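The same site in two structures of MgGH51 from Meripilus giganteus, which hydrolyses terminal alpha-L-arabinofuranosyl linkages, probably releasing arabinose side groups from plant cell-wall polysaccharides as a family GH51 glycoside hydrolase: PDB 6ZPZ (chain A, 1.71 Å), residues G428-I433 and F475-A480, and PDB 6ZPV (chain B, 1.20 Å), residues G428-I433 and F475-A480. Both blocks share one frame: the second was fitted to the first on N, CA, C and O of the twelve residues, RMSD 0.18 Å. Numbering follows each deposited sequence.

Structure 1 (6ZPZ); sequences GEYAAI and FAASYA. With LX5 ([(1~{S},2~{S},3~{S},4~{S})-2-(hydroxymethyl)-3,4-bis(oxidanyl)cyclopentyl] hydrogen sulfate), chain C.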
# COMPACT_ATOMS: atom_id res chain seq x y z
N GLY A 428 13.93 3.04 0.88
CA GLY A 428 12.72 2.21 0.93
C GLY A 428 11.63 2.86 1.75
O GLY A 428 10.47 2.39 1.67
N GLU A 429 11.98 3.91 2.49
CA GLU A 429 11.01 4.64 3.33
C GLU A 429 11.51 6.06 3.50
O GLU A 429 12.54 6.27 4.22
CB GLU A 429 10.91 3.93 4.67
CG GLU A 429 9.84 4.48 5.52
CD GLU A 429 9.98 4.00 6.92
OE1 GLU A 429 9.14 3.17 7.32
OE2 GLU A 429 10.93 4.46 7.62
N TYR A 430 10.88 7.01 2.83
CA TYR A 430 11.28 8.43 2.97
C TYR A 430 10.05 9.30 2.81
O TYR A 430 9.10 8.90 2.13
CB TYR A 430 12.43 8.77 2.03
CG TYR A 430 12.10 8.93 0.58
CD1 TYR A 430 12.01 7.83 -0.25
CD2 TYR A 430 11.84 10.17 0.02
CE1 TYR A 430 11.76 7.95 -1.60
CE2 TYR A 430 11.56 10.32 -1.33
CZ TYR A 430 11.51 9.21 -2.15
OH TYR A 430 11.23 9.34 -3.48
N ALA A 431 10.09 10.44 3.46
CA ALA A 431 9.11 11.52 3.30
C ALA A 431 9.59 12.72 4.13
O ALA A 431 10.15 12.52 5.16
CB ALA A 431 7.73 11.11 3.75
N ALA A 432 9.37 13.91 3.62
CA ALA A 432 9.32 15.14 4.43
C ALA A 432 8.00 15.14 5.23
O ALA A 432 6.93 15.36 4.65
CB ALA A 432 9.50 16.34 3.55
N ILE A 433 8.10 14.93 6.53
CA ILE A 433 6.91 14.66 7.40
C ILE A 433 6.60 15.82 8.33
O ILE A 433 5.49 15.80 8.88
CB ILE A 433 7.09 13.36 8.20
CG1 ILE A 433 8.16 13.49 9.28
CG2 ILE A 433 7.36 12.20 7.26
CD1 ILE A 433 8.10 12.39 10.32
N PHE A 475 19.04 1.97 -6.52
CA PHE A 475 18.33 1.16 -7.54
C PHE A 475 16.82 1.35 -7.42
O PHE A 475 16.09 0.87 -8.28
CB PHE A 475 18.75 -0.30 -7.49
CG PHE A 475 18.19 -1.09 -6.35
CD1 PHE A 475 18.81 -1.07 -5.11
CD2 PHE A 475 17.11 -1.93 -6.56
CE1 PHE A 475 18.32 -1.84 -4.06
CE2 PHE A 475 16.62 -2.70 -5.51
CZ PHE A 475 17.24 -2.67 -4.28
N ALA A 476 16.37 1.87 -6.27
CA ALA A 476 14.96 1.81 -5.87
C ALA A 476 14.69 2.88 -4.82
O ALA A 476 15.53 3.13 -3.96
CB ALA A 476 14.63 0.42 -5.38
N ALA A 477 13.54 3.53 -4.92
CA ALA A 477 13.16 4.57 -3.95
C ALA A 477 11.64 4.62 -3.84
O ALA A 477 10.96 4.66 -4.88
CB ALA A 477 13.74 5.87 -4.38
N SER A 478 11.15 4.62 -2.62
CA SER A 478 9.70 4.68 -2.34
C SER A 478 9.41 5.61 -1.15
O SER A 478 9.99 5.46 -0.03
CB SER A 478 9.15 3.29 -2.11
OG SER A 478 9.96 2.60 -1.18
N TYR A 479 8.47 6.52 -1.40
CA TYR A 479 7.82 7.33 -0.36
C TYR A 479 7.09 6.39 0.58
O TYR A 479 6.55 5.37 0.12
CB TYR A 479 6.82 8.28 -0.98
CG TYR A 479 6.27 9.32 -0.06
CD1 TYR A 479 5.21 9.01 0.79
CD2 TYR A 479 6.68 10.65 -0.13
CE1 TYR A 479 4.63 9.98 1.58
CE2 TYR A 479 6.10 11.64 0.66
CZ TYR A 479 5.09 11.30 1.55
OH TYR A 479 4.50 12.23 2.34
N ALA A 480 6.98 6.77 1.84
CA ALA A 480 6.19 5.99 2.79
C ALA A 480 5.63 6.89 3.88
O ALA A 480 6.26 7.83 4.31
CB ALA A 480 7.03 4.88 3.37
C1 LX5 C . 8.12 3.52 9.44
C2 LX5 C . 9.21 2.63 8.88
C6 LX5 C . 5.73 3.73 8.41
C5 LX5 C . 6.78 2.85 9.11
C3 LX5 C . 8.65 1.25 8.70
C4 LX5 C . 7.18 1.57 8.41
O7 LX5 C . 6.13 4.11 7.09
O8 LX5 C . 6.30 0.62 9.01
O9 LX5 C . 9.35 0.49 7.70
O10 LX5 C . 8.46 3.34 10.81
S11 LX5 C . 8.36 4.48 11.77
O12 LX5 C . 6.92 4.61 11.60
O13 LX5 C . 8.79 4.14 13.13
O14 LX5 C . 9.26 5.52 11.21
O HOH W 1 10.43 7.36 -5.16
O HOH W 2 5.51 14.82 2.29

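Structure 2 (6ZPV); sequences GEYAAI and FAASYA.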
# COMPACT_ATOMS: atom_id res chain seq x y z
N GLY B 428 14.00 2.78 0.87
CA GLY B 428 12.73 2.08 0.95
C GLY B 428 11.63 2.80 1.67
O GLY B 428 10.46 2.40 1.57
N GLU B 429 11.98 3.83 2.46
CA GLU B 429 10.99 4.73 3.05
C GLU B 429 11.64 6.11 3.09
O GLU B 429 12.70 6.27 3.70
CB GLU B 429 10.64 4.35 4.51
CG GLU B 429 10.03 2.96 4.64
CD GLU B 429 9.75 2.48 6.05
OE1 GLU B 429 9.55 3.35 6.97
OE2 GLU B 429 9.79 1.25 6.27
N TYR B 430 10.92 7.09 2.60
CA TYR B 430 11.30 8.49 2.85
C TYR B 430 10.06 9.35 2.74
O TYR B 430 9.15 9.07 1.97
CB TYR B 430 12.43 9.00 1.92
CG TYR B 430 12.10 9.07 0.45
CD1 TYR B 430 12.04 7.95 -0.36
CD2 TYR B 430 11.83 10.31 -0.14
CE1 TYR B 430 11.74 8.04 -1.70
CE2 TYR B 430 11.51 10.40 -1.47
CZ TYR B 430 11.47 9.29 -2.28
OH TYR B 430 11.19 9.40 -3.60
N ALA B 431 10.10 10.48 3.48
CA ALA B 431 9.08 11.51 3.37
C ALA B 431 9.51 12.71 4.21
O ALA B 431 10.13 12.55 5.29
CB ALA B 431 7.72 11.07 3.91
N ALA B 432 9.14 13.90 3.74
CA ALA B 432 9.22 15.13 4.56
C ALA B 432 7.95 15.23 5.38
O ALA B 432 6.88 15.43 4.83
CB ALA B 432 9.44 16.33 3.65
N ILE B 433 8.07 15.06 6.71
CA ILE B 433 6.89 14.81 7.56
C ILE B 433 6.51 15.98 8.46
O ILE B 433 5.41 15.93 9.01
CB ILE B 433 7.05 13.54 8.40
CG1 ILE B 433 8.08 13.67 9.50
CG2 ILE B 433 7.33 12.35 7.47
CD1 ILE B 433 8.02 12.52 10.50
N PHE B 475 19.18 1.90 -6.58
CA PHE B 475 18.41 1.10 -7.53
C PHE B 475 16.91 1.25 -7.38
O PHE B 475 16.17 0.86 -8.30
CB PHE B 475 18.79 -0.39 -7.52
CG PHE B 475 18.26 -1.22 -6.41
CD1 PHE B 475 18.84 -1.19 -5.12
CD2 PHE B 475 17.14 -2.02 -6.57
CE1 PHE B 475 18.38 -1.99 -4.09
CE2 PHE B 475 16.69 -2.83 -5.53
CZ PHE B 475 17.30 -2.79 -4.29
N ALA B 476 16.42 1.79 -6.26
CA ALA B 476 14.98 1.79 -5.97
C ALA B 476 14.74 2.82 -4.86
O ALA B 476 15.58 2.98 -3.96
CB ALA B 476 14.57 0.40 -5.52
N ALA B 477 13.57 3.44 -4.87
CA ALA B 477 13.19 4.47 -3.90
C ALA B 477 11.67 4.52 -3.82
O ALA B 477 11.00 4.58 -4.85
CB ALA B 477 13.76 5.78 -4.32
N SER B 478 11.15 4.59 -2.58
CA SER B 478 9.71 4.67 -2.35
C SER B 478 9.39 5.58 -1.16
O SER B 478 9.97 5.45 -0.07
CB SER B 478 9.12 3.26 -2.11
OG SER B 478 9.93 2.45 -1.28
N TYR B 479 8.42 6.47 -1.38
CA TYR B 479 7.82 7.29 -0.31
C TYR B 479 7.09 6.39 0.69
O TYR B 479 6.57 5.33 0.30
CB TYR B 479 6.82 8.27 -0.96
CG TYR B 479 6.18 9.31 -0.07
CD1 TYR B 479 5.13 9.03 0.78
CD2 TYR B 479 6.66 10.62 -0.10
CE1 TYR B 479 4.53 9.99 1.58
CE2 TYR B 479 6.04 11.59 0.68
CZ TYR B 479 4.98 11.30 1.52
OH TYR B 479 4.36 12.24 2.32
N ALA B 480 6.98 6.83 1.94
CA ALA B 480 6.13 6.07 2.87
C ALA B 480 5.50 6.97 3.90
O ALA B 480 6.15 7.95 4.32
CB ALA B 480 6.90 4.97 3.55
O HOH W 3 10.49 7.34 -5.15
O HOH W 4 5.44 14.95 2.40

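Structure 1 (6ZPZ)
Strands 430-432 and 475-479 run side by side at 46°, and Ala480 N donates to Tyr430 O at 3.0 Å. The strands are neighbours in the parallel beta/alpha barrel of this family, and helix 454-469 lies between them in sequence. Glu429 sits where the chain turns a corner. Its CG, anti to the backbone N (chi1 -173°), passes 3.6 Å from Ala480 CB, a methyl that lets the two chains approach closely. The extended chain carries OE1 to C2 of the cyclopentyl sulfate LX5, to which it is covalently bonded (1.7 Å), as expected of the nucleophile of a retaining arabinofuranosidase. Ser478 OG, a short polar arm, donates to Gly428 O at 2.9 Å from above the carbonyl plane. The Tyr430 ring reaches Ala477 CB with CE1 (4.0 Å), and its buried hydroxyl is satisfied by Gln512 and water 1. Ala431 CB makes a CH-pi contact over the Tyr479 ring, 3.7 Å from its centroid. Tyr479 OH donates to water 2, which donates to Ala432 O.

Structure 2 (6ZPV)
Strands 430-432 and 475-479 run side by side at 44°, and Ala480 N donates to Tyr430 O at 3.1 Å. Glu429 starts where the chain turns a corner, with CG anti to the carbonyl carbon (chi1 -62°), and that CG lies 3.9 Å from Ala480 CB, a methyl that lets the two chains approach closely. Beyond CG the chain is extended. OE1 is hydrogen-bonded to Tyr402 OH and OE2 forms a salt bridge with Arg226, so both oxygens of this buried carboxylate have partners. Ser478 OG, a short polar arm, donates to Gly428 O at 2.9 Å from above the carbonyl plane. The Tyr430 ring reaches Ala477 CB with CE1 (4.0 Å), and its buried hydroxyl is satisfied by Gln512 and water 3. Ala431 CB makes a CH-pi contact over the Tyr479 ring, 3.9 Å from its centroid. Tyr479 OH donates to water 4, and this water donates to Ala432 O.

Structure 1 against structure 2
The CA atoms coincide within the error, and Tyr430(A), Ser478(A) and Tyr479(A) keep the places taken by Tyr430(B), Ser478(B) and Tyr479(B). The bonds from Ser478(A) OG to Gly428(A) O and from Ala480(A) N to Tyr430(A) O recur in structure 2, and waters 1 and 2 are matched by waters 3 and 4. One side chain turns. Chi1 goes from -173° in Glu429(A) to -62° in Glu429(B), which swings CG from beside the carbonyl carbon to beside the backbone N. The two CD atoms stand 1.8 Å apart after superposition. This turn about chi1 empties the places of CD and OE2 of Glu429(A), whereas the place of OE1 is not among those left. The touch on the neighbouring alanine is kept: Glu429(A) CG lies 3.6 Å from Ala480(A) CB, and Glu429(B) CG 3.9 Å from Ala480(B) CB. The ligand differs as well. LX5, which touches Glu429(A) and Ala480(A), is present in structure 1 alone, and with it the covalent bond from Glu429(A) OE1 to C2 of LX5 belongs to that structure only; in structure 2 glycerol occupies the place of LX5, wholly or in part.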